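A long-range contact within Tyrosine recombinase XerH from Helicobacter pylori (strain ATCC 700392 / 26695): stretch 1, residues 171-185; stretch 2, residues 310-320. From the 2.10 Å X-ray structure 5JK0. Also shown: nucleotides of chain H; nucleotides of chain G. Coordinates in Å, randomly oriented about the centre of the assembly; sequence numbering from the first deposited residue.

Stretch 1, residues 171-185: KLPTHLNNEELEKFL
Stretch 2, residues 310-320: HMLRHSFATLL

When an extended segment and the helix that follows it pack against a second, distant helix, a single hydrogen bond can sit at the closest point of the register, with apolar side chains packed around it. Two stretches of the recombinase XerH, at least 128 residues apart in sequence wherever they touch, illustrate the principle and bury 651 Å² between them.

Residues 310-320 are helical throughout, with phi/psi near -65/-40 and regular i to i+4 backbone bonds. Against them, residues 172-176 run extended, with phi/psi of -60/161 at Pro-173, -58/133 at Thr-174, -162/173 at His-175 and -113/135 at Leu-176. Asn-177 (-76/-176) then caps a helix that starts at Asn-178: its p rotamer brings OD1 to 2.7 Å from Glu-180 N, and Glu-180 OE1 answers by accepting from Asn-177 N at 3.2 Å. The two helix axes approach to 11.1 Å, with N-to-C directions 134° apart. In the register, the CA atoms of His-175 and Ser-315 lie 4.7 Å apart, whereas those of Asn-178 and Leu-319 are separated by 7.0 Å.

At this closest point of the register stands Ser-315, whose side chain is small and whose CA-to-CB bond points toward the loop. In its m rotamer, OG donates to Met-311 O at 2.9 Å within its own helix and accepts from Leu-176 N at 2.7 Å, with a nearly straight 163° angle. The serine hydroxyl thus satisfies an amide of the loop without leaving the helix surface.

Around this bond, side chains of the helix fit against the loop. Met-311 (t, m, m) bends along the loop, its CG 3.4 Å from Thr-174 O and its SD 3.7 Å from His-175 CA and 3.8 Å from Leu-176 CG. Pro-173 CB sits over one face of the His-314 ring, 3.9 Å from the ring centroid and 9° off its normal, a CH-pi contact. His-175, p at chi1, turns its ring back so that ND1 donates to Pro-173 O at 2.6 Å; this bond braces the extended segment. Thr-318 OG1, itself bonded to His-314 O at 3.0 Å, lies over one face of the His-175 ring, 4.2 Å from His-175 CG. Leu-172 reaches the same threonine, CD2 to CG2 at 4.2 Å.

Leucines and Phe-184 supply much of the remaining apolar contact. The CA-to-CB bond of Leu-181 (m, t) points toward the partner helix, and its side chain fills the hollow between two residues there: CD2 lies 4.0 Å from Ser-315 CB, and CD1 3.9 Å from Leu-319 CD2. Leu-319 (t, p) also offers CD1 to Asn-178 ND2 at 3.7 Å. Although the CA-to-CB bond of Leu-312 points away, its m, t side chain returns to the interface and packs against two residues, placing CD1 3.9 Å from Phe-184 CE2 and CD2 4.1 Å from Leu-176 CD1. Phe-184, t at chi1 with chi2 at 78°, presents a ring face to CD2 of the same leucine.

At the first residue of this stretch, His-310 contacts DNA: its N donates to OP1 of DC23 at 3.0 Å.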

ATOM      1  N   LYS D 171     -10.506  -7.177   8.533  1.00 82.47           N
ATOM      2  CA  LYS D 171     -11.752  -7.556   9.188  1.00 81.19           C
ATOM      3  C   LYS D 171     -11.702  -8.998   9.680  1.00 76.49           C
ATOM      4  O   LYS D 171     -10.761  -9.735   9.381  1.00 74.81           O
ATOM      5  CB  LYS D 171     -12.937  -7.366   8.237  1.00 79.74           C
ATOM      6  N   LEU D 172     -12.722  -9.396  10.434  1.00 74.01           N
ATOM      7  CA  LEU D 172     -12.791 -10.740  10.994  1.00 69.12           C
ATOM      8  C   LEU D 172     -13.527 -11.687  10.046  1.00 61.79           C
ATOM      9  O   LEU D 172     -14.616 -11.368   9.572  1.00 61.64           O
ATOM     10  CB  LEU D 172     -13.478 -10.710  12.362  1.00 71.27           C
ATOM     11  CG  LEU D 172     -13.159 -11.843  13.338  1.00 71.12           C
ATOM     12  CD1 LEU D 172     -11.669 -11.881  13.635  1.00 73.68           C
ATOM     13  CD2 LEU D 172     -13.952 -11.678  14.624  1.00 73.36           C
ATOM     14  N   PRO D 173     -12.925 -12.855   9.763  1.00 57.14           N
ATOM     15  CA  PRO D 173     -13.495 -13.852   8.848  1.00 51.31           C
ATOM     16  C   PRO D 173     -14.862 -14.363   9.297  1.00 47.78           C
ATOM     17  O   PRO D 173     -15.220 -14.216  10.466  1.00 48.92           O
ATOM     18  CB  PRO D 173     -12.460 -14.983   8.876  1.00 51.02           C
ATOM     19  CG  PRO D 173     -11.189 -14.325   9.288  1.00 54.58           C
ATOM     20  CD  PRO D 173     -11.597 -13.257  10.255  1.00 57.93           C
ATOM     21  N   THR D 174     -15.610 -14.955   8.368  1.00 43.62           N
ATOM     22  CA  THR D 174     -16.934 -15.499   8.659  1.00 42.04           C
ATOM     23  C   THR D 174     -16.860 -16.553   9.759  1.00 41.56           C
ATOM     24  O   THR D 174     -16.007 -17.441   9.720  1.00 41.14           O
ATOM     25  CB  THR D 174     -17.579 -16.118   7.403  1.00 39.44           C
ATOM     26  OG1 THR D 174     -17.635 -15.139   6.357  1.00 40.89           O
ATOM     27  CG2 THR D 174     -18.987 -16.608   7.707  1.00 37.70           C
ATOM     28  N   HIS D 175     -17.755 -16.449  10.738  1.00 41.63           N
ATOM     29  CA  HIS D 175     -17.718 -17.330  11.899  1.00 42.14           C
ATOM     30  C   HIS D 175     -19.036 -17.344  12.665  1.00 42.86           C
ATOM     31  O   HIS D 175     -19.948 -16.566  12.378  1.00 44.15           O
ATOM     32  CB  HIS D 175     -16.593 -16.906  12.842  1.00 44.95           C
ATOM     33  CG  HIS D 175     -16.792 -15.547  13.436  1.00 47.41           C
ATOM     34  ND1 HIS D 175     -16.449 -14.388  12.774  1.00 48.58           N
ATOM     35  CD2 HIS D 175     -17.310 -15.160  14.626  1.00 49.89           C
ATOM     36  CE1 HIS D 175     -16.741 -13.347  13.532  1.00 52.80           C
ATOM     37  NE2 HIS D 175     -17.266 -13.788  14.661  1.00 53.39           N
ATOM     38  N   LEU D 176     -19.119 -18.235  13.647  1.00 43.97           N
ATOM     39  CA  LEU D 176     -20.257 -18.291  14.555  1.00 46.35           C
ATOM     40  C   LEU D 176     -19.809 -17.900  15.958  1.00 52.15           C
ATOM     41  O   LEU D 176     -18.765 -18.355  16.424  1.00 52.96           O
ATOM     42  CB  LEU D 176     -20.872 -19.693  14.572  1.00 43.81           C
ATOM     43  CG  LEU D 176     -21.276 -20.317  13.236  1.00 40.53           C
ATOM     44  CD1 LEU D 176     -21.702 -21.765  13.433  1.00 39.47           C
ATOM     45  CD2 LEU D 176     -22.390 -19.517  12.586  1.00 39.89           C
ATOM     46  N   ASN D 177     -20.587 -17.059  16.630  1.00 56.52           N
ATOM     47  CA  ASN D 177     -20.267 -16.684  18.003  1.00 61.97           C
ATOM     48  C   ASN D 177     -20.625 -17.807  18.972  1.00 63.83           C
ATOM     49  O   ASN D 177     -21.046 -18.885  18.550  1.00 61.62           O
ATOM     50  CB  ASN D 177     -20.977 -15.383  18.395  1.00 64.28           C
ATOM     51  CG  ASN D 177     -22.477 -15.437  18.171  1.00 63.22           C
ATOM     52  OD1 ASN D 177     -23.139 -16.421  18.502  1.00 62.12           O
ATOM     53  ND2 ASN D 177     -23.024 -14.370  17.602  1.00 64.50           N
ATOM     54  N   ASN D 178     -20.458 -17.553  20.265  1.00 60.57           N
ATOM     55  CA  ASN D 178     -20.696 -18.575  21.280  1.00 63.62           C
ATOM     56  C   ASN D 178     -22.147 -19.057  21.290  1.00 63.85           C
ATOM     57  O   ASN D 178     -22.409 -20.250  21.450  1.00 64.27           O
ATOM     58  CB  ASN D 178     -20.313 -18.045  22.663  1.00 67.57           C
ATOM     59  CG  ASN D 178     -19.967 -19.154  23.639  1.00 69.85           C
ATOM     60  OD1 ASN D 178     -20.420 -20.290  23.494  1.00 70.32           O
ATOM     61  ND2 ASN D 178     -19.157 -18.830  24.640  1.00 71.26           N
ATOM     62  N   GLU D 179     -23.082 -18.130  21.112  1.00 64.31           N
ATOM     63  CA  GLU D 179     -24.503 -18.465  21.117  1.00 65.03           C
ATOM     64  C   GLU D 179     -24.899 -19.252  19.871  1.00 62.33           C
ATOM     65  O   GLU D 179     -25.689 -20.194  19.945  1.00 63.12           O
ATOM     66  CB  GLU D 179     -25.352 -17.197  21.227  1.00 66.64           C
ATOM     67  N   GLU D 180     -24.345 -18.860  18.727  1.00 58.23           N
ATOM     68  CA  GLU D 180     -24.628 -19.532  17.463  1.00 55.80           C
ATOM     69  C   GLU D 180     -23.981 -20.913  17.411  1.00 53.90           C
ATOM     70  O   GLU D 180     -24.522 -21.839  16.805  1.00 54.00           O
ATOM     71  CB  GLU D 180     -24.152 -18.677  16.286  1.00 54.36           C
ATOM     72  CG  GLU D 180     -24.960 -17.405  16.073  1.00 56.65           C
ATOM     73  CD  GLU D 180     -24.333 -16.472  15.052  1.00 57.38           C
ATOM     74  OE1 GLU D 180     -23.130 -16.632  14.755  1.00 56.86           O
ATOM     75  OE2 GLU D 180     -25.044 -15.577  14.548  1.00 58.62           O
ATOM     76  N   LEU D 181     -22.821 -21.046  18.049  1.00 52.19           N
ATOM     77  CA  LEU D 181     -22.130 -22.330  18.128  1.00 50.22           C
ATOM     78  C   LEU D 181     -22.939 -23.333  18.945  1.00 52.41           C
ATOM     79  O   LEU D 181     -22.951 -24.527  18.644  1.00 52.67           O
ATOM     80  CB  LEU D 181     -20.735 -22.156  18.734  1.00 48.82           C
ATOM     81  CG  LEU D 181     -19.623 -21.679  17.798  1.00 45.20           C
ATOM     82  CD1 LEU D 181     -18.405 -21.235  18.594  1.00 45.39           C
ATOM     83  CD2 LEU D 181     -19.244 -22.777  16.817  1.00 42.41           C
ATOM     84  N   GLU D 182     -23.612 -22.838  19.979  1.00 54.45           N
ATOM     85  CA  GLU D 182     -24.454 -23.681  20.820  1.00 55.58           C
ATOM     86  C   GLU D 182     -25.635 -24.231  20.028  1.00 55.75           C
ATOM     87  O   GLU D 182     -26.000 -25.398  20.169  1.00 56.29           O
ATOM     88  CB  GLU D 182     -24.952 -22.898  22.037  1.00 57.20           C
ATOM     89  N   LYS D 183     -26.224 -23.384  19.190  1.00 54.97           N
ATOM     90  CA  LYS D 183     -27.364 -23.780  18.372  1.00 54.80           C
ATOM     91  C   LYS D 183     -26.957 -24.787  17.301  1.00 53.71           C
ATOM     92  O   LYS D 183     -27.752 -25.639  16.903  1.00 54.94           O
ATOM     93  CB  LYS D 183     -28.008 -22.554  17.722  1.00 53.60           C
ATOM     94  N   PHE D 184     -25.714 -24.685  16.840  1.00 52.05           N
ATOM     95  CA  PHE D 184     -25.206 -25.586  15.813  1.00 51.19           C
ATOM     96  C   PHE D 184     -24.974 -26.987  16.371  1.00 53.35           C
ATOM     97  O   PHE D 184     -25.290 -27.981  15.721  1.00 53.05           O
ATOM     98  CB  PHE D 184     -23.910 -25.039  15.209  1.00 48.59           C
ATOM     99  CG  PHE D 184     -23.312 -25.927  14.155  1.00 46.14           C
ATOM    100  CD1 PHE D 184     -23.832 -25.948  12.870  1.00 45.15           C
ATOM    101  CD2 PHE D 184     -22.229 -26.741  14.448  1.00 44.89           C
ATOM    102  CE1 PHE D 184     -23.284 -26.765  11.899  1.00 43.54           C
ATOM    103  CE2 PHE D 184     -21.677 -27.560  13.481  1.00 43.58           C
ATOM    104  CZ  PHE D 184     -22.205 -27.571  12.204  1.00 42.94           C
ATOM    105  N   LEU D 185     -24.416 -27.055  17.577  1.00 55.65           N
ATOM    106  CA  LEU D 185     -24.161 -28.332  18.235  1.00 58.02           C
ATOM    107  C   LEU D 185     -25.461 -29.090  18.496  1.00 61.51           C
ATOM    108  O   LEU D 185     -25.503 -30.317  18.398  1.00 63.22           O
ATOM    109  CB  LEU D 185     -23.401 -28.119  19.547  1.00 58.83           C
ATOM    110  CG  LEU D 185     -21.934 -27.699  19.425  1.00 56.98           C
ATOM    111  CD1 LEU D 185     -21.364 -27.334  20.784  1.00 58.47           C
ATOM    112  CD2 LEU D 185     -21.115 -28.808  18.782  1.00 55.26           C
ATOM    113  N   HIS D 310     -14.381 -25.140   7.400  1.00 31.33           N
ATOM    114  CA  HIS D 310     -13.336 -24.149   7.627  1.00 32.12           C
ATOM    115  C   HIS D 310     -13.903 -22.931   8.352  1.00 32.53           C
ATOM    116  O   HIS D 310     -13.195 -22.261   9.104  1.00 32.67           O
ATOM    117  CB  HIS D 310     -12.688 -23.730   6.306  1.00 33.82           C
ATOM    118  CG  HIS D 310     -11.298 -23.196   6.461  1.00 35.06           C
ATOM    119  ND1 HIS D 310     -10.190 -24.014   6.536  1.00 35.17           N
ATOM    120  CD2 HIS D 310     -10.836 -21.928   6.565  1.00 35.63           C
ATOM    121  CE1 HIS D 310      -9.106 -23.272   6.675  1.00 35.35           C
ATOM    122  NE2 HIS D 310      -9.470 -22.003   6.696  1.00 35.96           N
ATOM    123  N   MET D 311     -15.183 -22.650   8.122  1.00 32.44           N
ATOM    124  CA  MET D 311     -15.871 -21.576   8.830  1.00 33.40           C
ATOM    125  C   MET D 311     -15.990 -21.924  10.311  1.00 34.17           C
ATOM    126  O   MET D 311     -15.927 -21.048  11.174  1.00 35.58           O
ATOM    127  CB  MET D 311     -17.254 -21.327   8.219  1.00 34.51           C
ATOM    128  CG  MET D 311     -17.974 -20.092   8.751  1.00 34.98           C
ATOM    129  SD  MET D 311     -18.973 -20.402  10.222  1.00 37.40           S
ATOM    130  CE  MET D 311     -20.189 -21.547   9.576  1.00 41.94           C
ATOM    131  N   LEU D 312     -16.158 -23.212  10.595  1.00 32.49           N
ATOM    132  CA  LEU D 312     -16.187 -23.698  11.969  1.00 34.14           C
ATOM    133  C   LEU D 312     -14.804 -23.579  12.597  1.00 34.40           C
ATOM    134  O   LEU D 312     -14.673 -23.405  13.808  1.00 37.05           O
ATOM    135  CB  LEU D 312     -16.668 -25.149  12.020  1.00 35.21           C
ATOM    136  CG  LEU D 312     -18.048 -25.433  11.422  1.00 35.23           C
ATOM    137  CD1 LEU D 312     -18.391 -26.909  11.548  1.00 35.45           C
ATOM    138  CD2 LEU D 312     -19.106 -24.573  12.092  1.00 36.82           C
ATOM    139  N   ARG D 313     -13.775 -23.677  11.761  1.00 32.54           N
ATOM    140  CA  ARG D 313     -12.396 -23.538  12.212  1.00 31.31           C
ATOM    141  C   ARG D 313     -12.118 -22.098  12.633  1.00 32.84           C
ATOM    142  O   ARG D 313     -11.436 -21.854  13.630  1.00 34.03           O
ATOM    143  CB  ARG D 313     -11.428 -23.985  11.112  1.00 29.49           C
ATOM    144  CG  ARG D 313      -9.956 -23.711  11.390  1.00 28.27           C
ATOM    145  CD  ARG D 313      -9.074 -24.465  10.398  1.00 28.71           C
ATOM    146  NE  ARG D 313      -7.696 -23.982  10.378  1.00 28.81           N
ATOM    147  CZ  ARG D 313      -6.703 -24.505  11.091  1.00 30.74           C
ATOM    148  NH1 ARG D 313      -6.926 -25.538  11.893  1.00 31.46           N
ATOM    149  NH2 ARG D 313      -5.481 -23.995  11.000  1.00 27.92           N
ATOM    150  N   HIS D 314     -12.655 -21.148  11.873  1.00 33.60           N
ATOM    151  CA  HIS D 314     -12.556 -19.736  12.225  1.00 35.84           C
ATOM    152  C   HIS D 314     -13.304 -19.454  13.524  1.00 38.39           C
ATOM    153  O   HIS D 314     -12.861 -18.653  14.347  1.00 39.32           O
ATOM    154  CB  HIS D 314     -13.110 -18.850  11.104  1.00 36.58           C
ATOM    155  CG  HIS D 314     -12.282 -18.856   9.856  1.00 36.96           C
ATOM    156  ND1 HIS D 314     -10.952 -18.494   9.843  1.00 38.49           N
ATOM    157  CD2 HIS D 314     -12.600 -19.164   8.577  1.00 36.51           C
ATOM    158  CE1 HIS D 314     -10.485 -18.587   8.610  1.00 37.88           C
ATOM    159  NE2 HIS D 314     -11.465 -18.992   7.823  1.00 37.00           N
ATOM    160  N   SER D 315     -14.441 -20.120  13.697  1.00 39.12           N
ATOM    161  CA  SER D 315     -15.270 -19.931  14.881  1.00 40.44           C
ATOM    162  C   SER D 315     -14.555 -20.404  16.142  1.00 41.91           C
ATOM    163  O   SER D 315     -14.708 -19.813  17.209  1.00 42.96           O
ATOM    164  CB  SER D 315     -16.602 -20.668  14.723  1.00 40.86           C
ATOM    165  OG  SER D 315     -17.297 -20.221  13.572  1.00 40.34           O
ATOM    166  N   PHE D 316     -13.774 -21.473  16.011  1.00 41.76           N
ATOM    167  CA  PHE D 316     -13.008 -22.001  17.134  1.00 41.84           C
ATOM    168  C   PHE D 316     -11.863 -21.067  17.505  1.00 42.31           C
ATOM    169  O   PHE D 316     -11.629 -20.799  18.684  1.00 44.10           O
ATOM    170  CB  PHE D 316     -12.462 -23.395  16.810  1.00 40.94           C
ATOM    171  CG  PHE D 316     -11.482 -23.915  17.828  1.00 41.96           C
ATOM    172  CD1 PHE D 316     -11.924 -24.454  19.025  1.00 43.60           C
ATOM    173  CD2 PHE D 316     -10.117 -23.864  17.586  1.00 41.23           C
ATOM    174  CE1 PHE D 316     -11.025 -24.929  19.962  1.00 44.76           C
ATOM    175  CE2 PHE D 316      -9.215 -24.338  18.520  1.00 42.50           C
ATOM    176  CZ  PHE D 316      -9.669 -24.872  19.709  1.00 44.11           C
ATOM    177  N   ALA D 317     -11.150 -20.579  16.494  1.00 41.34           N
ATOM    178  CA  ALA D 317     -10.016 -19.688  16.711  1.00 41.97           C
ATOM    179  C   ALA D 317     -10.461 -18.377  17.351  1.00 43.79           C
ATOM    180  O   ALA D 317      -9.784 -17.845  18.231  1.00 44.92           O
ATOM    181  CB  ALA D 317      -9.295 -19.418  15.400  1.00 40.19           C
ATOM    182  N   THR D 318     -11.602 -17.865  16.905  1.00 43.54           N
ATOM    183  CA  THR D 318     -12.154 -16.635  17.460  1.00 45.03           C
ATOM    184  C   THR D 318     -12.532 -16.827  18.923  1.00 47.80           C
ATOM    185  O   THR D 318     -12.095 -16.069  19.788  1.00 50.67           O
ATOM    186  CB  THR D 318     -13.390 -16.162  16.674  1.00 42.89           C
ATOM    187  OG1 THR D 318     -13.008 -15.842  15.330  1.00 39.69           O
ATOM    188  CG2 THR D 318     -13.999 -14.929  17.327  1.00 45.60           C
ATOM    189  N   LEU D 319     -13.332 -17.855  19.193  1.00 47.25           N
ATOM    190  CA  LEU D 319     -13.786 -18.152  20.548  1.00 49.16           C
ATOM    191  C   LEU D 319     -12.624 -18.414  21.501  1.00 50.71           C
ATOM    192  O   LEU D 319     -12.670 -18.029  22.671  1.00 54.24           O
ATOM    193  CB  LEU D 319     -14.730 -19.357  20.540  1.00 49.27           C
ATOM    194  CG  LEU D 319     -15.296 -19.776  21.898  1.00 51.93           C
ATOM    195  CD1 LEU D 319     -16.141 -18.662  22.492  1.00 53.94           C
ATOM    196  CD2 LEU D 319     -16.101 -21.060  21.776  1.00 51.43           C
ATOM    197  N   LEU D 320     -11.581 -19.068  20.996  1.00 49.03           N
ATOM    198  CA  LEU D 320     -10.406 -19.368  21.807  1.00 49.58           C
ATOM    199  C   LEU D 320      -9.709 -18.090  22.258  1.00 51.90           C
ATOM    200  O   LEU D 320      -9.239 -17.997  23.393  1.00 54.15           O
ATOM    201  CB  LEU D 320      -9.428 -20.255  21.033  1.00 46.98           C
ATOM    202  CG  LEU D 320      -8.111 -20.586  21.741  1.00 46.55           C
ATOM    203  CD1 LEU D 320      -8.365 -21.306  23.055  1.00 47.08           C
ATOM    204  CD2 LEU D 320      -7.208 -21.413  20.839  1.00 45.16           C
TER
ATOM    205  P    DA H  12     -10.230 -17.323   2.905  1.00 72.46           P
ATOM    206  OP1  DA H  12     -11.451 -17.790   3.599  1.00 73.92           O
ATOM    207  OP2  DA H  12      -9.816 -15.905   2.999  1.00 73.12           O
ATOM    208  O5'  DA H  12      -8.997 -18.221   3.379  1.00 53.10           O
ATOM    209  C5'  DA H  12      -9.109 -19.637   3.367  1.00 53.16           C
ATOM    210  C4'  DA H  12      -7.794 -20.285   3.758  1.00 54.60           C
ATOM    211  O4'  DA H  12      -6.886 -20.264   2.625  1.00 53.42           O
ATOM    212  C3'  DA H  12      -7.062 -19.607   4.917  1.00 57.22           C
ATOM    213  O3'  DA H  12      -6.605 -20.585   5.843  1.00 58.70           O
ATOM    214  C2'  DA H  12      -5.901 -18.875   4.236  1.00 56.90           C
ATOM    215  C1'  DA H  12      -5.635 -19.752   3.021  1.00 54.42           C
ATOM    216  N9   DA H  12      -5.063 -19.021   1.892  1.00 52.69           N
ATOM    217  C8   DA H  12      -5.375 -17.754   1.489  1.00 52.14           C
ATOM    218  N7   DA H  12      -4.702 -17.353   0.434  1.00 51.34           N
ATOM    219  C5   DA H  12      -3.893 -18.433   0.124  1.00 51.31           C
ATOM    220  C6   DA H  12      -2.939 -18.644  -0.892  1.00 49.88           C
ATOM    221  N6   DA H  12      -2.636 -17.730  -1.820  1.00 48.29           N
ATOM    222  N1   DA H  12      -2.308 -19.835  -0.919  1.00 50.27           N
ATOM    223  C2   DA H  12      -2.615 -20.748   0.011  1.00 51.76           C
ATOM    224  N3   DA H  12      -3.492 -20.666   1.011  1.00 52.46           N
ATOM    225  C4   DA H  12      -4.102 -19.470   1.012  1.00 52.30           C
ATOM    226  P    DC G  23     -14.445 -25.688   3.224  1.00 33.06           P
ATOM    227  OP1  DC G  23     -15.088 -25.144   4.442  1.00 32.49           O
ATOM    228  OP2  DC G  23     -14.667 -27.106   2.858  1.00 31.75           O
ATOM    229  O5'  DC G  23     -14.874 -24.775   1.983  1.00 30.46           O
ATOM    230  C5'  DC G  23     -14.597 -23.379   2.006  1.00 34.37           C
ATOM    231  C4'  DC G  23     -15.193 -22.684   0.794  1.00 33.83           C
ATOM    232  O4'  DC G  23     -14.489 -23.102  -0.403  1.00 29.71           O
ATOM    233  C3'  DC G  23     -16.672 -22.974   0.542  1.00 30.90           C
ATOM    234  O3'  DC G  23     -17.328 -21.790   0.106  1.00 31.79           O
ATOM    235  C2'  DC G  23     -16.636 -24.035  -0.555  1.00 32.50           C
ATOM    236  C1'  DC G  23     -15.402 -23.622  -1.345  1.00 29.80           C
ATOM    237  N1   DC G  23     -14.738 -24.751  -2.060  1.00 32.61           N
ATOM    238  C2   DC G  23     -14.732 -24.779  -3.458  1.00 32.68           C
ATOM    239  O2   DC G  23     -15.288 -23.866  -4.082  1.00 32.83           O
ATOM    240  N3   DC G  23     -14.117 -25.809  -4.091  1.00 32.50           N
ATOM    241  C4   DC G  23     -13.525 -26.772  -3.382  1.00 33.54           C
ATOM    242  N4   DC G  23     -12.933 -27.767  -4.050  1.00 34.51           N
ATOM    243  C5   DC G  23     -13.522 -26.761  -1.957  1.00 33.70           C
ATOM    244  C6   DC G  23     -14.132 -25.741  -1.343  1.00 33.80           C
ATOM    245  P    DT G  22      -8.109 -28.923   3.387  1.00 41.94           P
ATOM    246  OP1  DT G  22      -8.319 -29.366   4.783  1.00 42.99           O
ATOM    247  OP2  DT G  22      -7.989 -29.926   2.306  1.00 45.49           O
ATOM    248  O5'  DT G  22      -9.283 -27.911   2.988  1.00 32.97           O
ATOM    249  C5'  DT G  22      -9.523 -26.760   3.784  1.00 34.12           C
ATOM    250  C4'  DT G  22     -10.500 -25.819   3.101  1.00 33.12           C
ATOM    251  O4'  DT G  22     -10.007 -25.478   1.779  1.00 32.66           O
ATOM    252  C3'  DT G  22     -11.915 -26.373   2.906  1.00 31.90           C
ATOM    253  O3'  DT G  22     -12.867 -25.419   3.366  1.00 31.80           O
ATOM    254  C2'  DT G  22     -12.013 -26.598   1.395  1.00 32.26           C
ATOM    255  C1'  DT G  22     -11.068 -25.539   0.857  1.00 33.19           C
ATOM    256  N1   DT G  22     -10.506 -25.874  -0.482  1.00 34.84           N
ATOM    257  C2   DT G  22     -10.727 -25.025  -1.540  1.00 35.35           C
ATOM    258  O2   DT G  22     -11.370 -23.993  -1.446  1.00 36.05           O
ATOM    259  N3   DT G  22     -10.169 -25.428  -2.724  1.00 35.13           N
ATOM    260  C4   DT G  22      -9.425 -26.573  -2.948  1.00 36.70           C
ATOM    261  O4   DT G  22      -8.962 -26.850  -4.050  1.00 38.17           O
ATOM    262  C5   DT G  22      -9.231 -27.419  -1.796  1.00 37.45           C
ATOM    263  C7   DT G  22      -8.441 -28.689  -1.916  1.00 39.34           C
ATOM    264  C6   DT G  22      -9.777 -27.035  -0.634  1.00 36.59           C